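PDB 1V9C: precorrin-8x Methyl Mutase from Thermus thermophilus, which probably catalyses the methyl migration that isomerises precorrin-8X to hydrogenobyrinate, a step in the biosynthesis of adenosylcobalamin. Local coordinates for residues V93-H98 against V117-E122; V131-G134 against F139-A142. All coordinates share one frame; numbering follows the deposited sequence.

Contact 1. Residues V93-H98 against V117-E122; sequences VELLAH and VAYAWE
With CG anti to the backbone N in both residues (chi1 -161° in H98, 173° in Y119), the imidazole of H98 and the phenol of Y119 are brought together between the two segments, where the side chains cross at about a right angle. The ring planes are tilted by 44° in an oblique pairing. CE2 of Y119 lies over one face of the imidazole, displaced toward its rim, and is 4.0 Å from H98 NE2. The phenol oxygen Y119 OH stays 3.8 Å from H98 NE2, so the pair meets by van der Waals contact. The other imidazole nitrogen, ND1, makes a weak capping hydrogen bond to the backbone N of E100, at the start of helix 99-107, which may bias the ring's rotation. Beside the rings, L95 divides its two methyls: CD1 rests 3.9 Å from A120 CB, whereas CD2 comes to the edge of the phenol, 4.4 Å from Y119 CD2. A type I turn from L95 to H98 places both residues toward the helix. The contact thus joins helix 112-122 to the turn between edge strand 92-94 and helix 99-107, whose residues V101 and R104 also touch Y119.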
loop_
_atom_site.group_PDB
_atom_site.type_symbol
_atom_site.label_atom_id
_atom_site.label_comp_id
_atom_site.label_asym_id
_atom_site.label_seq_id
_atom_site.Cartn_x
_atom_site.Cartn_y
_atom_site.Cartn_z
ATOM N N VAL B 93 -6.848 15.097 0.684
ATOM C CA VAL B 93 -5.798 15.956 1.201
ATOM C C VAL B 93 -4.786 15.143 2.003
ATOM O O VAL B 93 -5.128 14.517 3.008
ATOM C CB VAL B 93 -6.376 17.075 2.083
ATOM C CG1 VAL B 93 -5.241 17.864 2.724
ATOM C CG2 VAL B 93 -7.231 17.997 1.229
ATOM N N GLU B 94 -3.546 15.146 1.522
ATOM C CA GLU B 94 -2.441 14.452 2.160
ATOM C C GLU B 94 -1.797 15.440 3.135
ATOM O O GLU B 94 -1.098 16.373 2.730
ATOM C CB GLU B 94 -1.440 13.984 1.092
ATOM C CG GLU B 94 -0.003 13.772 1.578
ATOM C CD GLU B 94 0.116 12.790 2.726
ATOM O OE1 GLU B 94 1.254 12.553 3.192
ATOM O OE2 GLU B 94 -0.923 12.255 3.163
ATOM N N LEU B 95 -2.039 15.224 4.421
ATOM C CA LEU B 95 -1.533 16.111 5.459
ATOM C C LEU B 95 -0.046 16.035 5.821
ATOM O O LEU B 95 0.653 17.047 5.758
ATOM C CB LEU B 95 -2.384 15.946 6.723
ATOM C CG LEU B 95 -3.873 16.293 6.587
ATOM C CD1 LEU B 95 -4.609 16.008 7.889
ATOM C CD2 LEU B 95 -4.023 17.756 6.211
ATOM N N LEU B 96 0.442 14.854 6.195
ATOM C CA LEU B 96 1.845 14.691 6.589
ATOM C C LEU B 96 2.898 15.182 5.602
ATOM O O LEU B 96 3.979 15.609 6.008
ATOM C CB LEU B 96 2.135 13.232 6.947
ATOM C CG LEU B 96 1.502 12.753 8.252
ATOM C CD1 LEU B 96 1.986 11.345 8.545
ATOM C CD2 LEU B 96 1.881 13.680 9.398
ATOM N N ALA B 97 2.599 15.121 4.311
ATOM C CA ALA B 97 3.552 15.583 3.311
ATOM C C ALA B 97 3.150 16.960 2.799
ATOM O O ALA B 97 3.779 17.493 1.890
ATOM C CB ALA B 97 3.623 14.594 2.155
ATOM N N HIS B 98 2.100 17.527 3.389
ATOM C CA HIS B 98 1.599 18.843 2.995
ATOM C C HIS B 98 2.666 19.923 3.223
ATOM O O HIS B 98 3.376 19.905 4.232
ATOM C CB HIS B 98 0.338 19.170 3.795
ATOM C CG HIS B 98 -0.506 20.244 3.187
ATOM N ND1 HIS B 98 -0.037 21.517 2.949
ATOM C CD2 HIS B 98 -1.797 20.236 2.775
ATOM C CE1 HIS B 98 -1.001 22.247 2.418
ATOM N NE2 HIS B 98 -2.080 21.494 2.303
ATOM N N VAL B 117 -2.468 17.782 12.103
ATOM C CA VAL B 117 -3.780 17.944 12.730
ATOM C C VAL B 117 -4.059 19.425 13.001
ATOM O O VAL B 117 -5.073 19.972 12.557
ATOM C CB VAL B 117 -3.865 17.189 14.071
ATOM C CG1 VAL B 117 -5.279 17.265 14.611
ATOM C CG2 VAL B 117 -3.437 15.751 13.890
ATOM N N ALA B 118 -3.153 20.061 13.741
ATOM C CA ALA B 118 -3.275 21.477 14.072
ATOM C C ALA B 118 -3.611 22.253 12.811
ATOM O O ALA B 118 -4.528 23.072 12.799
ATOM C CB ALA B 118 -1.970 21.992 14.672
ATOM N N TYR B 119 -2.862 21.991 11.747
ATOM C CA TYR B 119 -3.110 22.658 10.481
ATOM C C TYR B 119 -4.530 22.355 10.009
ATOM O O TYR B 119 -5.314 23.267 9.751
ATOM C CB TYR B 119 -2.127 22.182 9.418
ATOM C CG TYR B 119 -2.449 22.723 8.043
ATOM C CD1 TYR B 119 -2.032 23.993 7.659
ATOM C CD2 TYR B 119 -3.229 21.987 7.148
ATOM C CE1 TYR B 119 -2.382 24.521 6.422
ATOM C CE2 TYR B 119 -3.587 22.510 5.904
ATOM C CZ TYR B 119 -3.161 23.779 5.552
ATOM O OH TYR B 119 -3.516 24.315 4.337
ATOM N N ALA B 120 -4.843 21.063 9.898
ATOM C CA ALA B 120 -6.153 20.601 9.448
ATOM C C ALA B 120 -7.268 21.217 10.265
ATOM O O ALA B 120 -8.257 21.692 9.717
ATOM C CB ALA B 120 -6.235 19.083 9.540
ATOM N N TRP B 121 -7.121 21.183 11.581
ATOM C CA TRP B 121 -8.133 21.756 12.451
ATOM C C TRP B 121 -8.286 23.249 12.179
ATOM O O TRP B 121 -9.345 23.701 11.750
ATOM C CB TRP B 121 -7.765 21.544 13.918
ATOM C CG TRP B 121 -8.914 21.781 14.850
ATOM C CD1 TRP B 121 -10.232 21.960 14.507
ATOM C CD2 TRP B 121 -8.868 21.788 16.279
ATOM N NE1 TRP B 121 -11.004 22.073 15.637
ATOM C CE2 TRP B 121 -10.194 21.972 16.739
ATOM C CE3 TRP B 121 -7.837 21.655 17.216
ATOM C CZ2 TRP B 121 -10.515 22.024 18.101
ATOM C CZ3 TRP B 121 -8.155 21.707 18.571
ATOM C CH2 TRP B 121 -9.486 21.890 18.998
ATOM N N GLU B 122 -7.219 24.005 12.418
ATOM C CA GLU B 122 -7.245 25.445 12.201
ATOM C C GLU B 122 -7.917 25.807 10.888
ATOM O O GLU B 122 -8.735 26.727 10.842
ATOM C CB GLU B 122 -5.827 26.018 12.207
ATOM C CG GLU B 122 -5.074 25.827 13.510
ATOM C CD GLU B 122 -3.691 26.436 13.455
ATOM O OE1 GLU B 122 -2.900 26.224 14.401
ATOM O OE2 GLU B 122 -3.399 27.133 12.457
#

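Contact 2. Residues V131-G134 against F139-A142; sequences VGVG and FLLA
V133 and F139 form the tight part of this contact: CG2 of the valine meets the rim of the phenyl ring, lying in its plane, 3.5 Å from F139 CD2. The same methyl is 3.6 Å from F139 CE2, so it sits against the bond between the two ring carbons and not against a ring face. V131, two residues earlier on the strand and pointing to the same side of the sheet, brings CG1 to the same edge, 4.0 Å from F139 CE2. The ring reaches both valines because CG of F139 is anti to the backbone N (chi1 175°), which carries the ring out from the helix to the strand. Packing is looser at L140, where V133 CG1 approaches only the first side-chain carbon, 4.4 Å from L140 CB. This looser side is still buried rather than open to solvent, and L140 also packs on A169 and L173 of helix 166-174. Replacing F139 by an alanine is likely to leave the methyls of V131 and V133 without their aromatic partner and open a gap between strand and helix. Strand 130-133 lies between strands 69-71 and 155-158, while helix 137-147, the helix of a beta-alpha-beta unit, packs on this sheet between helices 112-122 and 166-174.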
loop_
_atom_site.group_PDB
_atom_site.type_symbol
_atom_site.label_atom_id
_atom_site.label_comp_id
_atom_site.label_asym_id
_atom_site.label_seq_id
_atom_site.Cartn_x
_atom_site.Cartn_y
_atom_site.Cartn_z
ATOM N N VAL B 131 -11.234 10.550 7.747
ATOM C CA VAL B 131 -9.798 10.524 7.966
ATOM C C VAL B 131 -9.227 9.127 7.806
ATOM O O VAL B 131 -9.705 8.179 8.420
ATOM C CB VAL B 131 -9.444 11.046 9.368
ATOM C CG1 VAL B 131 -7.934 11.119 9.518
ATOM C CG2 VAL B 131 -10.066 12.429 9.575
ATOM N N GLY B 132 -8.199 9.013 6.971
ATOM C CA GLY B 132 -7.583 7.724 6.724
ATOM C C GLY B 132 -6.160 7.659 7.228
ATOM O O GLY B 132 -5.276 8.364 6.733
ATOM N N VAL B 133 -5.934 6.805 8.218
ATOM C CA VAL B 133 -4.602 6.641 8.780
ATOM C C VAL B 133 -4.127 5.200 8.592
ATOM O O VAL B 133 -4.749 4.260 9.083
ATOM C CB VAL B 133 -4.587 7.003 10.293
ATOM C CG1 VAL B 133 -3.167 6.941 10.842
ATOM C CG2 VAL B 133 -5.173 8.393 10.493
ATOM N N GLY B 134 -3.030 5.031 7.864
ATOM C CA GLY B 134 -2.503 3.702 7.650
ATOM C C GLY B 134 -1.009 3.685 7.892
ATOM O O GLY B 134 -0.352 2.670 7.653
ATOM N N PHE B 139 -0.022 10.321 14.634
ATOM C CA PHE B 139 -0.982 11.191 13.984
ATOM C C PHE B 139 -2.372 10.870 14.543
ATOM O O PHE B 139 -3.151 11.765 14.850
ATOM C CB PHE B 139 -0.968 10.973 12.470
ATOM C CG PHE B 139 -2.027 11.749 11.737
ATOM C CD1 PHE B 139 -1.943 13.131 11.628
ATOM C CD2 PHE B 139 -3.121 11.097 11.178
ATOM C CE1 PHE B 139 -2.932 13.857 10.971
ATOM C CE2 PHE B 139 -4.123 11.818 10.516
ATOM C CZ PHE B 139 -4.028 13.199 10.412
ATOM N N LEU B 140 -2.663 9.583 14.681
ATOM C CA LEU B 140 -3.956 9.132 15.191
ATOM C C LEU B 140 -4.146 9.537 16.655
ATOM O O LEU B 140 -5.265 9.747 17.111
ATOM C CB LEU B 140 -4.068 7.613 15.051
ATOM C CG LEU B 140 -5.425 7.018 15.425
ATOM C CD1 LEU B 140 -6.525 7.680 14.591
ATOM C CD2 LEU B 140 -5.397 5.520 15.179
ATOM N N LEU B 141 -3.041 9.636 17.385
ATOM C CA LEU B 141 -3.086 10.047 18.781
ATOM C C LEU B 141 -3.344 11.547 18.861
ATOM O O LEU B 141 -4.159 11.995 19.657
ATOM C CB LEU B 141 -1.771 9.715 19.475
ATOM C CG LEU B 141 -1.635 8.261 19.894
ATOM C CD1 LEU B 141 -0.272 8.050 20.519
ATOM C CD2 LEU B 141 -2.742 7.904 20.875
ATOM N N ALA B 142 -2.645 12.322 18.039
ATOM C CA ALA B 142 -2.841 13.768 18.021
ATOM C C ALA B 142 -4.304 14.010 17.672
ATOM O O ALA B 142 -5.011 14.703 18.394
ATOM C CB ALA B 142 -1.937 14.416 16.982
#

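In the fold
F139 connects the two contacts, whose centres lie about 11 Å apart. While one edge of its ring faces the valines of contact 2, F139 CZ lies 3.8 Å from L95 CD1 of contact 1, and F139 CE1 lies 3.5 Å from V117 CG2. V117 also reaches the next turn of helix 137-147, with CG2 3.7 Å from A142 CB. Helices 112-122 and 137-147 thus pack against each other; contact 1 lies at the turn just after outermost strand 92-94, contact 2 on inner strand 130-133, nearer the centre of the chain. This layering of helices on a mostly parallel sheet belongs to the doubly wound alpha/beta fold of the enzyme.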